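Local coordinates for protein putative cytosine/guanine deaminase (Unidentified, PDB 2PAJ) that deaminates pterins such as isoxanthopterin, hydrolysing 2-amino-4-hydroxypteridines to 2,4-dihydroxypteridines with release of ammonium, as a zinc-dependent amidohydrolase, at residues F106-A118 / E470-V482. Numbering follows the deposited sequence.
Sequences FRALFDERRFRLA and EARRVVRELLREV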
loop_
_atom_site.group_PDB
_atom_site.type_symbol
_atom_site.label_atom_id
_atom_site.label_comp_id
_atom_site.label_asym_id
_atom_site.label_seq_id
_atom_site.Cartn_x
_atom_site.Cartn_y
_atom_site.Cartn_z
ATOM N N PHE A 106 -9.300 21.403 -7.994
ATOM C CA PHE A 106 -9.950 20.091 -8.051
ATOM C C PHE A 106 -10.252 19.505 -6.683
ATOM O O PHE A 106 -11.379 19.094 -6.414
ATOM C CB PHE A 106 -9.092 19.083 -8.828
ATOM C CG PHE A 106 -9.151 19.258 -10.318
ATOM C CD1 PHE A 106 -8.082 19.804 -11.016
ATOM C CD2 PHE A 106 -10.297 18.903 -11.017
ATOM C CE1 PHE A 106 -8.148 19.998 -12.386
ATOM C CE2 PHE A 106 -10.385 19.087 -12.390
ATOM C CZ PHE A 106 -9.305 19.640 -13.083
ATOM N N ARG A 107 -9.246 19.465 -5.820
ATOM C CA ARG A 107 -9.420 18.903 -4.484
ATOM C C ARG A 107 -10.626 19.473 -3.752
ATOM O O ARG A 107 -11.357 18.741 -3.089
ATOM C CB ARG A 107 -8.160 19.126 -3.646
ATOM C CG ARG A 107 -8.200 18.502 -2.264
ATOM C CD ARG A 107 -6.966 18.898 -1.513
ATOM N NE ARG A 107 -7.142 18.770 -0.076
ATOM C CZ ARG A 107 -6.342 19.335 0.824
ATOM N NH1 ARG A 107 -5.304 20.074 0.425
ATOM N NH2 ARG A 107 -6.575 19.160 2.122
ATOM N N ALA A 108 -10.843 20.775 -3.876
ATOM C CA ALA A 108 -11.966 21.391 -3.187
ATOM C C ALA A 108 -13.325 20.956 -3.745
ATOM O O ALA A 108 -14.358 21.253 -3.149
ATOM C CB ALA A 108 -11.834 22.914 -3.236
ATOM N N LEU A 109 -13.325 20.244 -4.873
ATOM C CA LEU A 109 -14.580 19.797 -5.497
ATOM C C LEU A 109 -15.018 18.401 -5.061
ATOM O O LEU A 109 -16.014 17.870 -5.574
ATOM C CB LEU A 109 -14.478 19.801 -7.028
ATOM C CG LEU A 109 -13.759 20.944 -7.737
ATOM C CD1 LEU A 109 -13.995 20.803 -9.232
ATOM C CD2 LEU A 109 -14.258 22.283 -7.231
ATOM N N PHE A 110 -14.281 17.792 -4.139
ATOM C CA PHE A 110 -14.653 16.463 -3.672
ATOM C C PHE A 110 -15.723 16.501 -2.592
ATOM O O PHE A 110 -15.687 17.346 -1.701
ATOM C CB PHE A 110 -13.412 15.702 -3.196
ATOM C CG PHE A 110 -12.617 15.114 -4.328
ATOM C CD1 PHE A 110 -11.788 15.916 -5.106
ATOM C CD2 PHE A 110 -12.772 13.777 -4.672
ATOM C CE1 PHE A 110 -11.139 15.404 -6.208
ATOM C CE2 PHE A 110 -12.134 13.249 -5.766
ATOM C CZ PHE A 110 -11.308 14.065 -6.546
ATOM N N ASP A 111 -16.685 15.590 -2.690
ATOM C CA ASP A 111 -17.782 15.532 -1.732
ATOM C C ASP A 111 -18.004 14.093 -1.264
ATOM O O ASP A 111 -17.112 13.254 -1.351
ATOM C CB ASP A 111 -19.061 16.076 -2.383
ATOM C CG ASP A 111 -19.731 15.061 -3.309
ATOM O OD1 ASP A 111 -19.009 14.316 -3.998
ATOM O OD2 ASP A 111 -20.985 15.011 -3.361
ATOM N N GLU A 112 -19.197 13.823 -0.758
ATOM C CA GLU A 112 -19.568 12.492 -0.283
ATOM C C GLU A 112 -19.383 11.464 -1.396
ATOM O O GLU A 112 -18.431 10.682 -1.412
ATOM C CB GLU A 112 -21.042 12.515 0.150
ATOM C CG GLU A 112 -21.647 11.163 0.488
ATOM C CD GLU A 112 -20.940 10.501 1.650
ATOM O OE1 GLU A 112 -20.281 11.228 2.428
ATOM O OE2 GLU A 112 -21.053 9.260 1.796
ATOM N N ARG A 113 -20.335 11.498 -2.321
ATOM C CA ARG A 113 -20.395 10.622 -3.474
ATOM C C ARG A 113 -19.049 10.456 -4.162
ATOM O O ARG A 113 -18.560 9.336 -4.344
ATOM C CB ARG A 113 -21.420 11.188 -4.464
ATOM C CG ARG A 113 -21.475 10.471 -5.793
ATOM C CD ARG A 113 -22.330 9.203 -5.701
ATOM N NE ARG A 113 -21.873 8.165 -6.634
ATOM C CZ ARG A 113 -20.917 7.271 -6.369
ATOM N NH1 ARG A 113 -20.302 7.264 -5.184
ATOM N NH2 ARG A 113 -20.563 6.393 -7.303
ATOM N N ARG A 114 -18.457 11.582 -4.542
ATOM C CA ARG A 114 -17.184 11.586 -5.235
ATOM C C ARG A 114 -16.022 10.945 -4.505
ATOM O O ARG A 114 -15.366 10.058 -5.055
ATOM C CB ARG A 114 -16.837 13.017 -5.656
ATOM C CG ARG A 114 -17.747 13.509 -6.772
ATOM C CD ARG A 114 -17.512 14.958 -7.142
ATOM N NE ARG A 114 -18.375 15.368 -8.247
ATOM C CZ ARG A 114 -18.511 16.620 -8.671
ATOM N NH1 ARG A 114 -17.841 17.603 -8.085
ATOM N NH2 ARG A 114 -19.316 16.888 -9.689
ATOM N N PHE A 115 -15.764 11.375 -3.276
ATOM C CA PHE A 115 -14.657 10.811 -2.512
ATOM C C PHE A 115 -14.794 9.298 -2.485
ATOM O O PHE A 115 -13.829 8.562 -2.675
ATOM C CB PHE A 115 -14.672 11.329 -1.076
ATOM C CG PHE A 115 -13.464 10.921 -0.273
ATOM C CD1 PHE A 115 -12.253 11.582 -0.434
ATOM C CD2 PHE A 115 -13.531 9.871 0.625
ATOM C CE1 PHE A 115 -11.135 11.210 0.274
ATOM C CE2 PHE A 115 -12.413 9.483 1.345
ATOM C CZ PHE A 115 -11.209 10.156 1.171
ATOM N N ARG A 116 -16.017 8.846 -2.257
ATOM C CA ARG A 116 -16.326 7.422 -2.186
ATOM C C ARG A 116 -16.016 6.669 -3.486
ATOM O O ARG A 116 -15.549 5.529 -3.459
ATOM C CB ARG A 116 -17.802 7.270 -1.831
ATOM C CG ARG A 116 -18.223 5.880 -1.465
ATOM C CD ARG A 116 -19.214 5.979 -0.342
ATOM N NE ARG A 116 -18.932 5.006 0.700
ATOM C CZ ARG A 116 -19.303 5.153 1.966
ATOM N NH1 ARG A 116 -19.970 6.245 2.341
ATOM N NH2 ARG A 116 -19.011 4.210 2.854
ATOM N N LEU A 117 -16.293 7.320 -4.613
ATOM C CA LEU A 117 -16.060 6.740 -5.922
ATOM C C LEU A 117 -14.570 6.597 -6.206
ATOM O O LEU A 117 -14.116 5.542 -6.641
ATOM C CB LEU A 117 -16.693 7.613 -6.999
ATOM C CG LEU A 117 -16.654 7.052 -8.419
ATOM C CD1 LEU A 117 -17.604 5.854 -8.543
ATOM C CD2 LEU A 117 -17.048 8.150 -9.387
ATOM N N ALA A 118 -13.814 7.663 -5.960
ATOM C CA ALA A 118 -12.374 7.655 -6.188
ATOM C C ALA A 118 -11.702 6.539 -5.398
ATOM O O ALA A 118 -10.826 5.836 -5.905
ATOM C CB ALA A 118 -11.780 8.998 -5.792
ATOM N N GLU A 470 -19.965 5.416 -14.370
ATOM C CA GLU A 470 -20.017 6.364 -13.267
ATOM C C GLU A 470 -18.859 7.340 -13.294
ATOM O O GLU A 470 -19.056 8.554 -13.201
ATOM C CB GLU A 470 -19.985 5.633 -11.941
ATOM C CG GLU A 470 -21.186 4.786 -11.698
ATOM C CD GLU A 470 -21.392 4.547 -10.231
ATOM O OE1 GLU A 470 -20.532 3.871 -9.615
ATOM O OE2 GLU A 470 -22.406 5.053 -9.696
ATOM N N ALA A 471 -17.646 6.792 -13.398
ATOM C CA ALA A 471 -16.426 7.599 -13.434
ATOM C C ALA A 471 -16.422 8.558 -14.639
ATOM O O ALA A 471 -16.089 9.750 -14.520
ATOM C CB ALA A 471 -15.201 6.680 -13.470
ATOM N N ARG A 472 -16.819 8.032 -15.793
ATOM C CA ARG A 472 -16.859 8.824 -17.008
ATOM C C ARG A 472 -17.771 10.042 -16.819
ATOM O O ARG A 472 -17.479 11.128 -17.328
ATOM C CB ARG A 472 -17.348 7.947 -18.163
ATOM C CG ARG A 472 -16.556 8.091 -19.445
ATOM C CD ARG A 472 -17.059 7.130 -20.500
ATOM N NE ARG A 472 -16.750 5.740 -20.176
ATOM C CZ ARG A 472 -17.666 4.793 -19.998
ATOM N NH1 ARG A 472 -18.957 5.088 -20.107
ATOM N NH2 ARG A 472 -17.292 3.545 -19.728
ATOM N N ARG A 473 -18.864 9.856 -16.078
ATOM C CA ARG A 473 -19.827 10.923 -15.809
ATOM C C ARG A 473 -19.281 11.967 -14.841
ATOM O O ARG A 473 -19.350 13.180 -15.088
ATOM C CB ARG A 473 -21.106 10.347 -15.200
ATOM C CG ARG A 473 -22.012 9.591 -16.150
ATOM C CD ARG A 473 -23.325 9.265 -15.439
ATOM N NE ARG A 473 -24.177 8.348 -16.197
ATOM C CZ ARG A 473 -25.422 8.011 -15.850
ATOM N NH1 ARG A 473 -25.975 8.512 -14.739
ATOM N NH2 ARG A 473 -26.127 7.183 -16.626
ATOM N N VAL A 474 -18.768 11.472 -13.722
ATOM C CA VAL A 474 -18.211 12.327 -12.694
ATOM C C VAL A 474 -17.060 13.163 -13.227
ATOM O O VAL A 474 -16.931 14.334 -12.862
ATOM C CB VAL A 474 -17.708 11.497 -11.515
ATOM C CG1 VAL A 474 -17.159 12.414 -10.448
ATOM C CG2 VAL A 474 -18.841 10.624 -10.970
ATOM N N VAL A 475 -16.227 12.565 -14.084
ATOM C CA VAL A 475 -15.090 13.282 -14.657
ATOM C C VAL A 475 -15.597 14.450 -15.500
ATOM O O VAL A 475 -15.016 15.534 -15.466
ATOM C CB VAL A 475 -14.188 12.350 -15.522
ATOM C CG1 VAL A 475 -13.128 13.171 -16.233
ATOM C CG2 VAL A 475 -13.512 11.312 -14.640
ATOM N N ARG A 476 -16.677 14.225 -16.250
ATOM C CA ARG A 476 -17.286 15.277 -17.068
ATOM C C ARG A 476 -17.717 16.399 -16.123
ATOM O O ARG A 476 -17.358 17.561 -16.314
ATOM C CB ARG A 476 -18.538 14.764 -17.789
ATOM C CG ARG A 476 -18.318 13.697 -18.838
ATOM C CD ARG A 476 -19.629 12.931 -19.120
ATOM N NE ARG A 476 -19.528 12.053 -20.297
ATOM C CZ ARG A 476 -20.018 10.810 -20.360
ATOM N NH1 ARG A 476 -20.649 10.284 -19.309
ATOM N NH2 ARG A 476 -19.880 10.087 -21.475
ATOM N N GLU A 477 -18.500 16.037 -15.108
ATOM C CA GLU A 477 -18.981 16.998 -14.118
ATOM C C GLU A 477 -17.795 17.763 -13.576
ATOM O O GLU A 477 -17.777 18.992 -13.558
ATOM C CB GLU A 477 -19.673 16.271 -12.973
ATOM C CG GLU A 477 -21.002 15.664 -13.331
ATOM C CD GLU A 477 -21.407 14.597 -12.345
ATOM O OE1 GLU A 477 -21.081 14.759 -11.147
ATOM O OE2 GLU A 477 -22.041 13.598 -12.762
ATOM N N LEU A 478 -16.806 17.012 -13.121
ATOM C CA LEU A 478 -15.586 17.584 -12.589
ATOM C C LEU A 478 -15.017 18.614 -13.554
ATOM O O LEU A 478 -14.777 19.773 -13.200
ATOM C CB LEU A 478 -14.562 16.475 -12.381
ATOM C CG LEU A 478 -14.579 15.795 -11.019
ATOM C CD1 LEU A 478 -13.719 14.545 -11.062
ATOM C CD2 LEU A 478 -14.062 16.769 -9.981
ATOM N N LEU A 479 -14.797 18.176 -14.783
ATOM C CA LEU A 479 -14.247 19.054 -15.794
ATOM C C LEU A 479 -15.102 20.302 -15.977
ATOM O O LEU A 479 -14.567 21.405 -16.135
ATOM C CB LEU A 479 -14.102 18.298 -17.117
ATOM C CG LEU A 479 -13.002 17.229 -17.096
ATOM C CD1 LEU A 479 -13.010 16.424 -18.388
ATOM C CD2 LEU A 479 -11.655 17.903 -16.884
ATOM N N ARG A 480 -16.425 20.137 -15.949
ATOM C CA ARG A 480 -17.318 21.283 -16.117
ATOM C C ARG A 480 -17.123 22.255 -14.971
ATOM O O ARG A 480 -16.844 23.444 -15.174
ATOM C CB ARG A 480 -18.778 20.837 -16.149
ATOM C CG ARG A 480 -19.229 20.293 -17.490
ATOM C CD ARG A 480 -20.746 20.165 -17.563
ATOM N NE ARG A 480 -21.208 19.953 -18.939
ATOM C CZ ARG A 480 -22.443 20.236 -19.369
ATOM N NH1 ARG A 480 -23.344 20.746 -18.526
ATOM N NH2 ARG A 480 -22.785 20.025 -20.641
ATOM N N GLU A 481 -17.254 21.726 -13.763
ATOM C CA GLU A 481 -17.120 22.520 -12.569
ATOM C C GLU A 481 -15.843 23.337 -12.396
ATOM O O GLU A 481 -15.908 24.464 -11.906
ATOM C CB GLU A 481 -17.358 21.631 -11.363
ATOM C CG GLU A 481 -18.811 21.269 -11.180
ATOM C CD GLU A 481 -19.004 20.290 -10.041
ATOM O OE1 GLU A 481 -18.399 20.512 -8.959
ATOM O OE2 GLU A 481 -19.765 19.308 -10.221
ATOM N N VAL A 482 -14.686 22.812 -12.781
ATOM C CA VAL A 482 -13.458 23.601 -12.619
ATOM C C VAL A 482 -13.500 24.924 -13.381
ATOM O O VAL A 482 -12.884 25.906 -12.959
ATOM C CB VAL A 482 -12.206 22.854 -13.104
ATOM C CG1 VAL A 482 -11.245 22.690 -11.965
ATOM C CG2 VAL A 482 -12.590 21.512 -13.685
#
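Arg114 reaches across to Glu477 and Glu481 of helix 470-482, its side chain a knob in the hole they form with Val474 and Leu478. Its chain is extended from CG to NE, which carries the guanidinium end-on to the Glu481 carboxylate, the planes tilted 29° apart: NH1 bonds OE1 at 3.1 Å, and NH2 meets OE2 from above the carboxylate plane. NH2 also donates to the anti lone pair of Glu477 OE1 at 3.1 Å, and NH1 to Leu109 O at 3.1 Å. Four bonds close to the guanidinium plane thus fix its rotation; in this salt-bridge network the two carboxylates probably balance its charge. Leu478 CD2 lies over one face and packs on Leu109 CD1 (4.1 Å). Leu117 CD2 meets Val474 CG2, all three aliphatic residues Leu117, Val474 and Leu478 being buried. Phe106, though exposed, packs on Val482 CG1 by a CH-pi contact (3.8 Å to the centroid). The Arg113-Glu470 end is looser, a salt bridge with a weak, bent hydrogen bond (142°). With 670 Å² buried, the C-terminal helix 464-483 packs on helix 112-127 at a -129° crossing of segments 112-118 and 470-482; helix 112-127 also meets helix 149-159 through Phe115 and Arg116, the latter salt-bridged to Glu155 and Glu156.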